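Local atomic coordinates of acetone carboxylase alpha subunit (Xanthobacter autotrophicus Py2, PDB entry 5M45), a protein that serves as the alpha subunit of a multisubunit carboxylase, is built around a hydantoinase B/oxoprolinase-type region and carries a bound manganese ion. Residues 57-61 against 263-267; 189-193 against 305-310; 390-394 against 758-762; 432-438 against 476-480; 575-579 against 590-594. All coordinates share one frame. Numbering follows the deposited sequence.

Interaction 1: 57-61 against 263-267; sequences YNKLF and FAYEA
Two helical turns, 57-61 and 263-267, cross almost at right angles: their axes come within 11.5 Å, with a signed crossing angle of -91°. At this spacing large side chains must fill the gap, and the CA atoms of Tyr57 and Phe263, the nearest pair, are still 7.1 Å apart. The principal bump is the Phe263 ring (chi1 t), which enters a hollow on 57-61 walled by Tyr57, Leu60 and Phe61. Its edge meets the face of Tyr57 (chi1 also t) in a T-shaped stack, centroids 5.1 Å apart and planes at 61°. Leu60 CB lies over the Phe263 face, 4.3 Å from its centroid, a CH-pi contact, while Leu60 CD1 reaches Phe263 CB at 3.9 Å. Phe263 CZ meets the backbone at Phe61 CA, 3.8 Å away. Small Ala267 leaves room for the phenol, Tyr57 OH standing 3.7 Å from Ala267 CA; that hydroxyl hydrogen-bonds His270. The contact joins helices 54-75 and 257-282, with Leu49 of helix 48-52 and Leu102 and Leu103 of strand 101-104 packing against Phe263.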
# COMPACT_ATOMS: atom_id res chain seq x y z
N TYR A 57 6.92 -43.68 16.27
CA TYR A 57 6.44 -42.34 16.68
C TYR A 57 7.61 -41.41 17.05
O TYR A 57 7.67 -40.26 16.59
CB TYR A 57 5.46 -42.47 17.86
CG TYR A 57 4.72 -41.20 18.22
CD1 TYR A 57 5.23 -40.33 19.18
CD2 TYR A 57 3.49 -40.90 17.67
CE1 TYR A 57 4.54 -39.19 19.55
CE2 TYR A 57 2.78 -39.74 18.02
CZ TYR A 57 3.32 -38.90 18.96
OH TYR A 57 2.64 -37.78 19.35
N ASN A 58 8.54 -41.93 17.86
CA ASN A 58 9.71 -41.18 18.32
C ASN A 58 10.67 -40.88 17.16
O ASN A 58 11.28 -39.80 17.14
CB ASN A 58 10.47 -41.95 19.42
CG ASN A 58 11.70 -41.19 19.91
OD1 ASN A 58 12.86 -41.57 19.66
ND2 ASN A 58 11.46 -40.09 20.59
N LYS A 59 10.81 -41.81 16.21
CA LYS A 59 11.68 -41.57 15.08
C LYS A 59 11.17 -40.42 14.18
O LYS A 59 11.96 -39.59 13.72
CB LYS A 59 11.88 -42.86 14.26
CG LYS A 59 12.80 -42.63 13.07
CD LYS A 59 13.48 -43.90 12.54
CE LYS A 59 12.54 -44.92 11.97
NZ LYS A 59 13.22 -45.53 10.72
N LEU A 60 9.86 -40.40 13.92
CA LEU A 60 9.27 -39.31 13.15
C LEU A 60 9.44 -37.99 13.91
O LEU A 60 9.77 -36.95 13.30
CB LEU A 60 7.80 -39.57 12.86
CG LEU A 60 7.47 -40.76 11.97
CD1 LEU A 60 5.98 -41.05 12.03
CD2 LEU A 60 7.83 -40.45 10.54
N PHE A 61 9.18 -38.01 15.22
CA PHE A 61 9.36 -36.80 16.07
C PHE A 61 10.79 -36.23 15.94
O PHE A 61 10.99 -35.05 15.68
CB PHE A 61 9.01 -37.10 17.53
CG PHE A 61 9.47 -36.05 18.52
CD1 PHE A 61 8.75 -34.89 18.70
CD2 PHE A 61 10.63 -36.25 19.28
CE1 PHE A 61 9.19 -33.91 19.61
CE2 PHE A 61 11.07 -35.31 20.17
CZ PHE A 61 10.36 -34.13 20.34
N PHE A 263 0.72 -39.60 12.44
CA PHE A 263 1.49 -38.65 13.25
C PHE A 263 0.98 -37.22 13.11
O PHE A 263 0.93 -36.45 14.10
CB PHE A 263 2.97 -38.70 12.85
CG PHE A 263 3.87 -37.88 13.73
CD1 PHE A 263 4.32 -38.37 14.96
CD2 PHE A 263 4.30 -36.62 13.32
CE1 PHE A 263 5.19 -37.61 15.77
CE2 PHE A 263 5.17 -35.87 14.12
CZ PHE A 263 5.61 -36.36 15.34
N ALA A 264 0.61 -36.85 11.87
CA ALA A 264 0.21 -35.49 11.57
C ALA A 264 -1.03 -34.99 12.35
O ALA A 264 -1.19 -33.77 12.48
CB ALA A 264 0.01 -35.32 10.07
N TYR A 265 -1.87 -35.90 12.87
CA TYR A 265 -2.99 -35.55 13.76
C TYR A 265 -2.77 -35.97 15.22
O TYR A 265 -3.11 -35.21 16.14
CB TYR A 265 -4.33 -36.07 13.17
CG TYR A 265 -4.53 -35.54 11.77
CD1 TYR A 265 -3.96 -36.19 10.69
CD2 TYR A 265 -5.21 -34.36 11.53
CE1 TYR A 265 -4.08 -35.70 9.39
CE2 TYR A 265 -5.34 -33.85 10.24
CZ TYR A 265 -4.78 -34.55 9.18
OH TYR A 265 -4.88 -34.06 7.89
N GLU A 266 -2.14 -37.13 15.45
CA GLU A 266 -1.85 -37.59 16.81
C GLU A 266 -0.94 -36.60 17.56
O GLU A 266 -1.14 -36.40 18.77
CB GLU A 266 -1.23 -38.99 16.84
CG GLU A 266 -2.16 -40.12 16.38
CD GLU A 266 -1.57 -41.52 16.57
OE1 GLU A 266 -0.66 -41.68 17.46
OE2 GLU A 266 -2.01 -42.47 15.82
N ALA A 267 0.03 -35.99 16.87
CA ALA A 267 0.99 -35.07 17.53
C ALA A 267 0.26 -33.85 18.17
O ALA A 267 0.67 -33.38 19.22
CB ALA A 267 2.10 -34.62 16.57

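Interaction 2: 189-193 against 305-310; sequences TGQVQ and VPSDFA
This is loop-to-loop packing: segment 189-193 belongs to the connection between strands 165-175 and 204-208. Segment 305-310 lies in the loop that links strands 286-297 and 313-324, and ends in a 3-10 turn at 308-310. Gly190 CA lies 5.3 Å from Val305 CA and Val192 CA 7.0 Å from Ala310 CA. Gly190 has phi/psi of 126/-58, where a CB would clash with the carbonyl oxygen of Thr189, so glycine is required. Gly190 O comes 3.0 Å from Pro306 CD and has no hydrogen-bond partner in the model. Val192 (chi1 m) is the central apolar side chain: Val192 CG1 sits 3.7 Å from both Val305 CG1 and Ala310 CB, and Val192 CG2 3.7 Å from Ser307 OG. Val305, also m, presents a matching branched surface, and Ala310 is small enough to let the valine in. Phe309 (chi1 p) offers its ring edge to the amide of Gln193, NE2 to CZ 4.3 Å, while Trp342 meets the ring edge-to-face. Ser307 (chi1 m) hydrogen-bonds Glu609 of the second subunit, so the loops also line the subunit interface. Gln193, m then t, extends until NE2 donates to a water at 3.1 Å, which in turn donates to Ser307 OG at 3.2 Å.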
# COMPACT_ATOMS: atom_id res chain seq x y z
N THR A 189 5.29 4.94 13.84
CA THR A 189 4.30 5.94 14.20
C THR A 189 4.16 6.92 13.02
O THR A 189 5.05 6.98 12.16
CB THR A 189 4.73 6.76 15.41
OG1 THR A 189 5.99 7.41 15.12
CG2 THR A 189 4.91 5.88 16.63
N GLY A 190 3.07 7.67 13.02
CA GLY A 190 2.77 8.67 11.98
C GLY A 190 1.42 8.46 11.38
O GLY A 190 0.58 9.36 11.41
N GLN A 191 1.20 7.27 10.82
CA GLN A 191 -0.15 6.84 10.39
C GLN A 191 -1.03 6.55 11.63
O GLN A 191 -0.51 6.23 12.71
CB GLN A 191 -0.06 5.58 9.50
CG GLN A 191 0.35 4.28 10.21
CD GLN A 191 1.85 4.03 10.34
OE1 GLN A 191 2.70 4.92 10.19
NE2 GLN A 191 2.18 2.79 10.64
N VAL A 192 -2.35 6.67 11.46
CA VAL A 192 -3.35 6.33 12.47
C VAL A 192 -4.42 5.31 12.07
O VAL A 192 -5.33 5.01 12.87
CB VAL A 192 -4.05 7.59 13.04
CG1 VAL A 192 -3.02 8.46 13.72
CG2 VAL A 192 -4.82 8.37 11.97
N GLN A 193 -4.26 4.76 10.86
CA GLN A 193 -5.18 3.82 10.22
C GLN A 193 -4.38 2.88 9.29
O GLN A 193 -3.22 3.13 9.01
CB GLN A 193 -6.14 4.57 9.27
CG GLN A 193 -7.07 5.52 9.90
CD GLN A 193 -8.03 6.11 8.88
OE1 GLN A 193 -9.04 5.49 8.56
NE2 GLN A 193 -7.72 7.29 8.37
N VAL A 305 0.52 13.60 14.06
CA VAL A 305 -0.33 12.74 13.25
C VAL A 305 -1.21 13.57 12.29
O VAL A 305 -1.55 14.68 12.59
CB VAL A 305 -1.17 11.78 14.11
CG1 VAL A 305 -0.28 10.70 14.74
CG2 VAL A 305 -2.00 12.50 15.15
N PRO A 306 -1.54 13.01 11.12
CA PRO A 306 -2.22 13.77 10.07
C PRO A 306 -3.75 13.82 10.17
O PRO A 306 -4.35 14.32 9.24
CB PRO A 306 -1.78 13.00 8.80
CG PRO A 306 -1.74 11.60 9.24
CD PRO A 306 -1.19 11.66 10.64
N SER A 307 -4.34 13.34 11.25
CA SER A 307 -5.79 13.30 11.46
C SER A 307 -6.10 13.87 12.84
O SER A 307 -5.60 13.36 13.84
CB SER A 307 -6.28 11.84 11.34
OG SER A 307 -6.05 11.32 10.03
N ASP A 308 -6.90 14.94 12.92
CA ASP A 308 -7.19 15.60 14.21
C ASP A 308 -8.01 14.76 15.24
O ASP A 308 -7.89 14.95 16.46
CB ASP A 308 -7.83 16.99 14.01
CG ASP A 308 -9.17 16.95 13.22
OD1 ASP A 308 -9.45 15.90 12.49
OD2 ASP A 308 -9.91 17.98 13.37
N PHE A 309 -8.78 13.79 14.74
CA PHE A 309 -9.57 12.90 15.61
C PHE A 309 -8.68 11.90 16.39
O PHE A 309 -9.19 11.20 17.28
CB PHE A 309 -10.69 12.20 14.82
CG PHE A 309 -10.22 11.42 13.61
CD1 PHE A 309 -9.65 10.16 13.76
CD2 PHE A 309 -10.36 11.94 12.33
CE1 PHE A 309 -9.20 9.44 12.67
CE2 PHE A 309 -9.93 11.21 11.21
CZ PHE A 309 -9.33 9.96 11.39
N ALA A 310 -7.37 11.82 16.06
CA ALA A 310 -6.40 10.97 16.77
C ALA A 310 -5.60 11.68 17.86
O ALA A 310 -4.82 11.02 18.57
CB ALA A 310 -5.42 10.33 15.76
O HOH W 1 -5.14 8.92 8.11

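Interaction 3: 390-394 against 758-762; sequences PDDRR and YSMDI
Neither segment is regular; 758-761 runs extended, while 390-394 bends, with extended angles only at Pro390 and Asp392. Asp392 CA lies 4.5 Å from Asp761 CA and Arg393 CA 5.0 Å from Ile762 CA. At Tyr758 the link is by solvent: a water accepts from Arg394 NH2 at 3.2 Å and donates weakly to Tyr758 O at 3.3 Å. Ser759 (chi1 p) brings its OG 3.1 Å from Asp391 OD2 and also to a water, 3.1 Å from OG, that donates to Asp391 O at 2.9 Å; a short hydroxyl side chain suits this crowded polar corner, which lies close to a magnesium ion. Met760 is clasped through its backbone: Met760 N donates to Asp392 OD2 at 3.1 Å, and Met760 O accepts from Arg393 N at 2.9 Å. Asp392 is fixed in place by an Asx turn, Asp392 OD1 taking Arg394 N at 2.9 Å, and by a salt bridge from Arg394 NE to the same OD1 at 2.9 Å. One carboxylate thus orders its own loop and pins a distant part of the chain, here tying the C-terminal tail onto the loop between strand 378-381 and helix 401-422. The all-t Met760 side chain accepts a weak hydrogen bond at SD from Arg393 NE, 3.6 Å; the Arg393 guanidinium also binds carbonyls of Val224 and Arg225 of the second subunit. Asp761 turns to Lys384 in a salt bridge and to Ser763. Ile762 CB packs 4.3 Å from Arg393 CB.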
# COMPACT_ATOMS: atom_id res chain seq x y z
N PRO A 390 -10.85 -6.30 17.50
CA PRO A 390 -11.54 -5.12 16.97
C PRO A 390 -12.59 -5.44 15.95
O PRO A 390 -12.53 -6.48 15.29
CB PRO A 390 -10.42 -4.29 16.32
CG PRO A 390 -9.13 -4.86 16.83
CD PRO A 390 -9.39 -6.30 17.15
N ASP A 391 -13.53 -4.52 15.79
CA ASP A 391 -14.67 -4.66 14.87
C ASP A 391 -14.67 -3.59 13.77
O ASP A 391 -15.76 -3.22 13.25
CB ASP A 391 -15.98 -4.63 15.70
CG ASP A 391 -16.17 -3.28 16.46
OD1 ASP A 391 -15.26 -2.45 16.56
OD2 ASP A 391 -17.29 -3.02 16.94
N ASP A 392 -13.49 -3.09 13.40
CA ASP A 392 -13.38 -2.07 12.34
C ASP A 392 -12.18 -2.33 11.44
O ASP A 392 -11.06 -2.44 11.90
CB ASP A 392 -13.30 -0.64 12.90
CG ASP A 392 -13.51 0.42 11.83
OD1 ASP A 392 -12.58 0.72 11.05
OD2 ASP A 392 -14.65 0.93 11.71
N ARG A 393 -12.45 -2.38 10.13
CA ARG A 393 -11.46 -2.75 9.13
C ARG A 393 -10.42 -1.68 8.85
O ARG A 393 -9.55 -1.92 8.04
CB ARG A 393 -12.14 -3.18 7.82
CG ARG A 393 -12.87 -2.10 7.05
CD ARG A 393 -13.58 -2.70 5.84
NE ARG A 393 -14.30 -1.72 5.03
CZ ARG A 393 -13.76 -0.95 4.08
NH1 ARG A 393 -14.53 -0.10 3.42
NH2 ARG A 393 -12.47 -0.98 3.79
N ARG A 394 -10.51 -0.51 9.51
CA ARG A 394 -9.53 0.58 9.32
C ARG A 394 -8.37 0.61 10.30
O ARG A 394 -7.50 1.46 10.14
CB ARG A 394 -10.21 1.97 9.35
CG ARG A 394 -11.20 2.18 8.20
CD ARG A 394 -12.07 3.40 8.41
NE ARG A 394 -12.90 3.23 9.57
CZ ARG A 394 -13.63 4.17 10.15
NH1 ARG A 394 -13.65 5.42 9.67
NH2 ARG A 394 -14.32 3.87 11.23
N TYR A 758 -19.88 3.97 15.63
CA TYR A 758 -19.90 3.50 14.25
C TYR A 758 -18.63 2.73 13.91
O TYR A 758 -17.52 3.26 14.04
CB TYR A 758 -20.12 4.67 13.30
CG TYR A 758 -21.50 5.25 13.45
CD1 TYR A 758 -21.78 6.24 14.42
CD2 TYR A 758 -22.57 4.75 12.70
CE1 TYR A 758 -23.08 6.72 14.59
CE2 TYR A 758 -23.84 5.23 12.87
CZ TYR A 758 -24.09 6.22 13.81
OH TYR A 758 -25.37 6.70 13.89
N SER A 759 -18.80 1.48 13.47
CA SER A 759 -17.68 0.62 13.06
C SER A 759 -18.14 -0.37 11.96
O SER A 759 -19.31 -0.71 11.88
CB SER A 759 -17.13 -0.12 14.29
OG SER A 759 -18.18 -0.87 14.88
N MET A 760 -17.22 -0.78 11.10
CA MET A 760 -17.52 -1.72 10.01
C MET A 760 -16.44 -2.80 9.98
O MET A 760 -15.28 -2.54 9.66
CB MET A 760 -17.58 -0.95 8.68
CG MET A 760 -18.02 -1.75 7.47
SD MET A 760 -17.71 -0.88 5.86
CE MET A 760 -18.74 -1.90 4.79
N ASP A 761 -16.84 -4.02 10.32
CA ASP A 761 -15.94 -5.18 10.36
C ASP A 761 -15.55 -5.69 8.97
O ASP A 761 -16.30 -5.56 8.01
CB ASP A 761 -16.58 -6.31 11.19
CG ASP A 761 -15.59 -7.43 11.50
OD1 ASP A 761 -14.69 -7.21 12.33
OD2 ASP A 761 -15.68 -8.54 10.88
N ILE A 762 -14.36 -6.28 8.85
CA ILE A 762 -13.90 -6.88 7.59
C ILE A 762 -14.87 -7.95 7.03
O ILE A 762 -15.00 -8.08 5.82
CB ILE A 762 -12.46 -7.43 7.70
CG1 ILE A 762 -11.89 -7.80 6.31
CG2 ILE A 762 -12.36 -8.65 8.63
CD1 ILE A 762 -11.86 -6.66 5.31
O HOH W 2 -18.59 -3.59 13.42
O HOH W 3 -16.14 5.97 12.76

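Interaction 4: 432-438 against 476-480; sequences NANTSNW and AAIWN
Neither segment is regular. In 476-480 the chain makes a type I beta turn from Ala477 to Asn480, closed by Asn480 N to Ala477 O at 3.1 Å; 432-438 is mostly extended, has an inverse gamma turn centred on Thr435 and a cis peptide between Ser436 and Asn437. Asn432 CA lies 6.0 Å from Ile478 CA, and Thr435 CA 6.2 Å from Ala477 CA. A water bridges the backbones, donating to Ala433 O at 2.8 Å and accepting from Ile478 N at 3.0 Å. Thr435 (chi1 p) serves both chemistries: OG1 accepts from Trp479 NE1 at 3.1 Å, while methyl CG2 touches Ala477 CB at 3.8 Å. Ile478 CB fits against Asn432 CG, 3.6 Å away. Trp438 CH2 meets Trp479 CZ2 at 3.5 Å, the six-membered rings near parallel (30°) but slid apart, so they barely overlap. Trp438 lies near the bound manganese ion. With every touching residue buried, direct and water-mediated hydrogen bonds satisfy polar groups that a purely apolar join would strand.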
# COMPACT_ATOMS: atom_id res chain seq x y z
N ASN A 432 6.92 -10.45 32.44
CA ASN A 432 7.80 -9.92 31.40
C ASN A 432 7.87 -8.38 31.41
O ASN A 432 6.87 -7.69 31.73
CB ASN A 432 7.42 -10.45 30.01
CG ASN A 432 5.99 -10.08 29.58
OD1 ASN A 432 5.04 -10.79 29.88
ND2 ASN A 432 5.85 -8.94 28.87
N ALA A 433 9.06 -7.87 31.06
CA ALA A 433 9.27 -6.45 30.81
C ALA A 433 8.44 -5.96 29.65
O ALA A 433 8.09 -6.74 28.75
CB ALA A 433 10.74 -6.19 30.51
N ASN A 434 8.18 -4.67 29.62
CA ASN A 434 7.77 -4.02 28.39
C ASN A 434 8.96 -4.05 27.39
O ASN A 434 10.08 -3.63 27.75
CB ASN A 434 7.32 -2.57 28.66
CG ASN A 434 6.56 -1.97 27.49
OD1 ASN A 434 7.15 -1.57 26.47
ND2 ASN A 434 5.24 -1.90 27.63
N THR A 435 8.72 -4.57 26.19
CA THR A 435 9.80 -4.76 25.20
C THR A 435 9.98 -3.47 24.36
O THR A 435 9.36 -3.32 23.28
CB THR A 435 9.50 -5.99 24.30
OG1 THR A 435 8.35 -5.74 23.47
CG2 THR A 435 9.31 -7.20 25.11
N SER A 436 10.76 -2.54 24.89
CA SER A 436 11.01 -1.20 24.28
C SER A 436 12.22 -0.58 25.00
O SER A 436 12.67 -1.17 25.99
CB SER A 436 9.75 -0.33 24.41
OG SER A 436 9.48 0.04 25.77
N ASN A 437 12.80 0.54 24.58
CA ASN A 437 12.52 1.38 23.38
C ASN A 437 12.92 0.72 22.06
O ASN A 437 13.86 -0.04 22.03
CB ASN A 437 13.32 2.67 23.51
CG ASN A 437 13.09 3.64 22.33
OD1 ASN A 437 11.99 4.21 22.18
ND2 ASN A 437 14.14 3.87 21.55
N TRP A 438 12.21 1.09 20.99
CA TRP A 438 12.57 0.76 19.60
C TRP A 438 13.18 1.98 18.88
O TRP A 438 12.47 2.94 18.49
CB TRP A 438 11.33 0.24 18.85
CG TRP A 438 10.75 -1.02 19.39
CD1 TRP A 438 9.72 -1.11 20.31
CD2 TRP A 438 11.15 -2.37 19.10
NE1 TRP A 438 9.46 -2.42 20.60
CE2 TRP A 438 10.33 -3.22 19.90
CE3 TRP A 438 12.14 -2.94 18.31
CZ2 TRP A 438 10.44 -4.62 19.88
CZ3 TRP A 438 12.26 -4.36 18.27
CH2 TRP A 438 11.38 -5.18 19.05
N ALA A 476 16.16 -11.07 27.67
CA ALA A 476 15.04 -11.71 26.94
C ALA A 476 13.88 -10.74 26.61
O ALA A 476 13.87 -9.56 27.04
CB ALA A 476 14.51 -12.87 27.76
N ALA A 477 12.96 -11.26 25.81
CA ALA A 477 11.69 -10.61 25.50
C ALA A 477 10.60 -11.66 25.57
O ALA A 477 10.84 -12.82 25.28
CB ALA A 477 11.75 -9.98 24.12
N ILE A 478 9.39 -11.27 25.92
CA ILE A 478 8.24 -12.23 25.92
C ILE A 478 8.04 -12.96 24.57
O ILE A 478 7.72 -14.13 24.56
CB ILE A 478 6.93 -11.56 26.40
CG1 ILE A 478 5.78 -12.57 26.57
CG2 ILE A 478 6.47 -10.46 25.46
CD1 ILE A 478 6.06 -13.65 27.60
N TRP A 479 8.28 -12.26 23.45
CA TRP A 479 8.12 -12.84 22.11
C TRP A 479 9.31 -13.70 21.61
O TRP A 479 9.24 -14.27 20.51
CB TRP A 479 7.73 -11.75 21.05
CG TRP A 479 8.39 -10.43 21.21
CD1 TRP A 479 7.84 -9.29 21.76
CD2 TRP A 479 9.75 -10.09 20.90
NE1 TRP A 479 8.75 -8.28 21.79
CE2 TRP A 479 9.93 -8.72 21.26
CE3 TRP A 479 10.81 -10.79 20.32
CZ2 TRP A 479 11.14 -8.06 21.09
CZ3 TRP A 479 12.03 -10.13 20.15
CH2 TRP A 479 12.17 -8.77 20.52
N ASN A 480 10.41 -13.77 22.37
CA ASN A 480 11.53 -14.67 22.10
C ASN A 480 12.43 -14.76 23.34
O ASN A 480 13.21 -13.78 23.65
CB ASN A 480 12.38 -14.22 20.87
CG ASN A 480 13.46 -15.25 20.49
OD1 ASN A 480 13.73 -16.24 21.23
ND2 ASN A 480 14.10 -15.04 19.33
O HOH W 4 9.61 -8.95 27.81

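Interaction 5: 575-579 against 590-594; sequences AEIPL and WDAML
Pro578 forms the apolar centre of this contact, in which two parts of a single connection, between helix 567-573 and strand 598-602, fold back on each other. Segment 575-579 is extended, whereas 590-593 has helical backbone angles and a tight turn in which Met593 N bonds Trp590 O at 3.0 Å. Pro578 CA is 5.3 Å from Trp590 CA, and Glu576 CA 6.6 Å from Met593 CA. The compact, rigid proline ring, with C-H bonds directed at the indole, suits an aromatic face: Pro578 CB sits 3.7 Å from the centroid of the five-membered ring of Trp590, 19° off its normal, a CH-pi contact. Leu594 adds CD2 at 4.1 Å from Pro578 CG. Met593, long and flexible with chi1 m and chi2 t, lays its SD 3.6 Å from Pro578 N and 3.7 Å from Ile577 C. Around Pro578 and Trp590, Leu523 of strand 520-526 touches both, and Leu617 of strand 617-621 touches Pro578 and Leu594, fastening the excursion to its sheet. Farther out, Trp590 NE1 donates to Leu579 O at 3.2 Å, and Glu576, exposed, brings OE1 3.8 Å from Met593 CE. At the edge one water donates to both Glu576 O and Met593 O, each at 2.8 Å.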
# COMPACT_ATOMS: atom_id res chain seq x y z
N ALA A 575 37.85 18.73 24.68
CA ALA A 575 36.85 18.93 25.75
C ALA A 575 36.18 17.62 26.18
O ALA A 575 36.20 16.64 25.43
CB ALA A 575 35.78 19.92 25.30
N GLU A 576 35.56 17.61 27.37
CA GLU A 576 34.82 16.42 27.85
C GLU A 576 33.70 16.11 26.87
O GLU A 576 32.99 17.02 26.40
CB GLU A 576 34.05 16.63 29.16
CG GLU A 576 34.74 17.12 30.41
CD GLU A 576 33.70 17.16 31.56
OE1 GLU A 576 33.49 16.07 32.19
OE2 GLU A 576 33.05 18.24 31.80
N ILE A 577 33.51 14.83 26.59
CA ILE A 577 32.40 14.41 25.73
C ILE A 577 31.50 13.36 26.41
O ILE A 577 31.99 12.56 27.23
CB ILE A 577 32.87 13.96 24.34
CG1 ILE A 577 33.87 12.85 24.42
CG2 ILE A 577 33.49 15.14 23.60
CD1 ILE A 577 34.45 12.53 23.04
N PRO A 578 30.18 13.40 26.13
CA PRO A 578 29.28 12.38 26.70
C PRO A 578 29.66 10.97 26.24
O PRO A 578 29.78 10.73 25.04
CB PRO A 578 27.90 12.75 26.17
CG PRO A 578 28.03 14.15 25.71
CD PRO A 578 29.45 14.39 25.34
N LEU A 579 29.88 10.06 27.21
CA LEU A 579 30.14 8.65 26.93
C LEU A 579 29.42 7.78 27.96
O LEU A 579 29.03 8.27 29.06
CB LEU A 579 31.64 8.35 26.96
CG LEU A 579 32.59 9.16 26.05
CD1 LEU A 579 34.04 9.03 26.57
CD2 LEU A 579 32.43 8.71 24.59
N TRP A 590 25.76 14.56 31.32
CA TRP A 590 25.94 14.93 29.92
C TRP A 590 25.49 16.36 29.57
O TRP A 590 26.12 17.04 28.78
CB TRP A 590 25.19 13.96 28.97
CG TRP A 590 25.63 12.55 29.01
CD1 TRP A 590 26.85 12.06 29.43
CD2 TRP A 590 24.89 11.41 28.56
NE1 TRP A 590 26.89 10.69 29.28
CE2 TRP A 590 25.70 10.27 28.74
CE3 TRP A 590 23.61 11.25 28.02
CZ2 TRP A 590 25.26 8.98 28.41
CZ3 TRP A 590 23.18 9.96 27.69
CH2 TRP A 590 24.00 8.85 27.87
N ASP A 591 24.40 16.80 30.16
CA ASP A 591 23.73 18.04 29.72
C ASP A 591 24.65 19.27 29.88
O ASP A 591 24.74 20.10 28.97
CB ASP A 591 22.40 18.23 30.48
CG ASP A 591 21.44 17.06 30.32
OD1 ASP A 591 21.90 15.89 30.29
OD2 ASP A 591 20.19 17.30 30.23
N ALA A 592 25.38 19.33 30.99
CA ALA A 592 26.33 20.43 31.23
C ALA A 592 27.55 20.43 30.28
O ALA A 592 28.21 21.46 30.16
CB ALA A 592 26.78 20.42 32.69
N MET A 593 27.84 19.30 29.64
CA MET A 593 28.93 19.19 28.66
C MET A 593 28.56 19.77 27.29
O MET A 593 29.44 19.94 26.43
CB MET A 593 29.33 17.71 28.47
CG MET A 593 29.78 16.95 29.70
SD MET A 593 30.15 15.20 29.28
CE MET A 593 30.27 14.48 30.91
N LEU A 594 27.27 20.06 27.06
CA LEU A 594 26.74 20.49 25.78
C LEU A 594 26.01 21.83 25.95
O LEU A 594 24.81 21.91 25.71
CB LEU A 594 25.77 19.44 25.24
CG LEU A 594 26.30 18.00 25.09
CD1 LEU A 594 25.18 17.06 24.65
CD2 LEU A 594 27.45 17.92 24.09
O HOH W 5 32.17 19.61 26.98

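In the fold
Interactions 1, 2 and 4 are buried, 3 and 5 only partly. Only interaction 1 pairs two helices, and its contacts are chiefly aromatic and aliphatic packing. Interaction 4, whose centre lies about 6 Å from the centre of the chain, mixes tryptophans with hydrogen bonds; interaction 5, whose centre lies about 36 Å from the chain's centre, has a proline-tryptophan heart with a wet edge. Interactions 2 and 3, centres 17 Å apart, touch where Gln193 CB meets Arg394 O at 3.5 Å, and both reach the second subunit; the first is chiefly apolar, the second polar and charged. Interactions 1 and 5 lie on opposite sides of the chain's centre. Along the sequence, the span bridged by interaction 3 includes interactions 4 and 5.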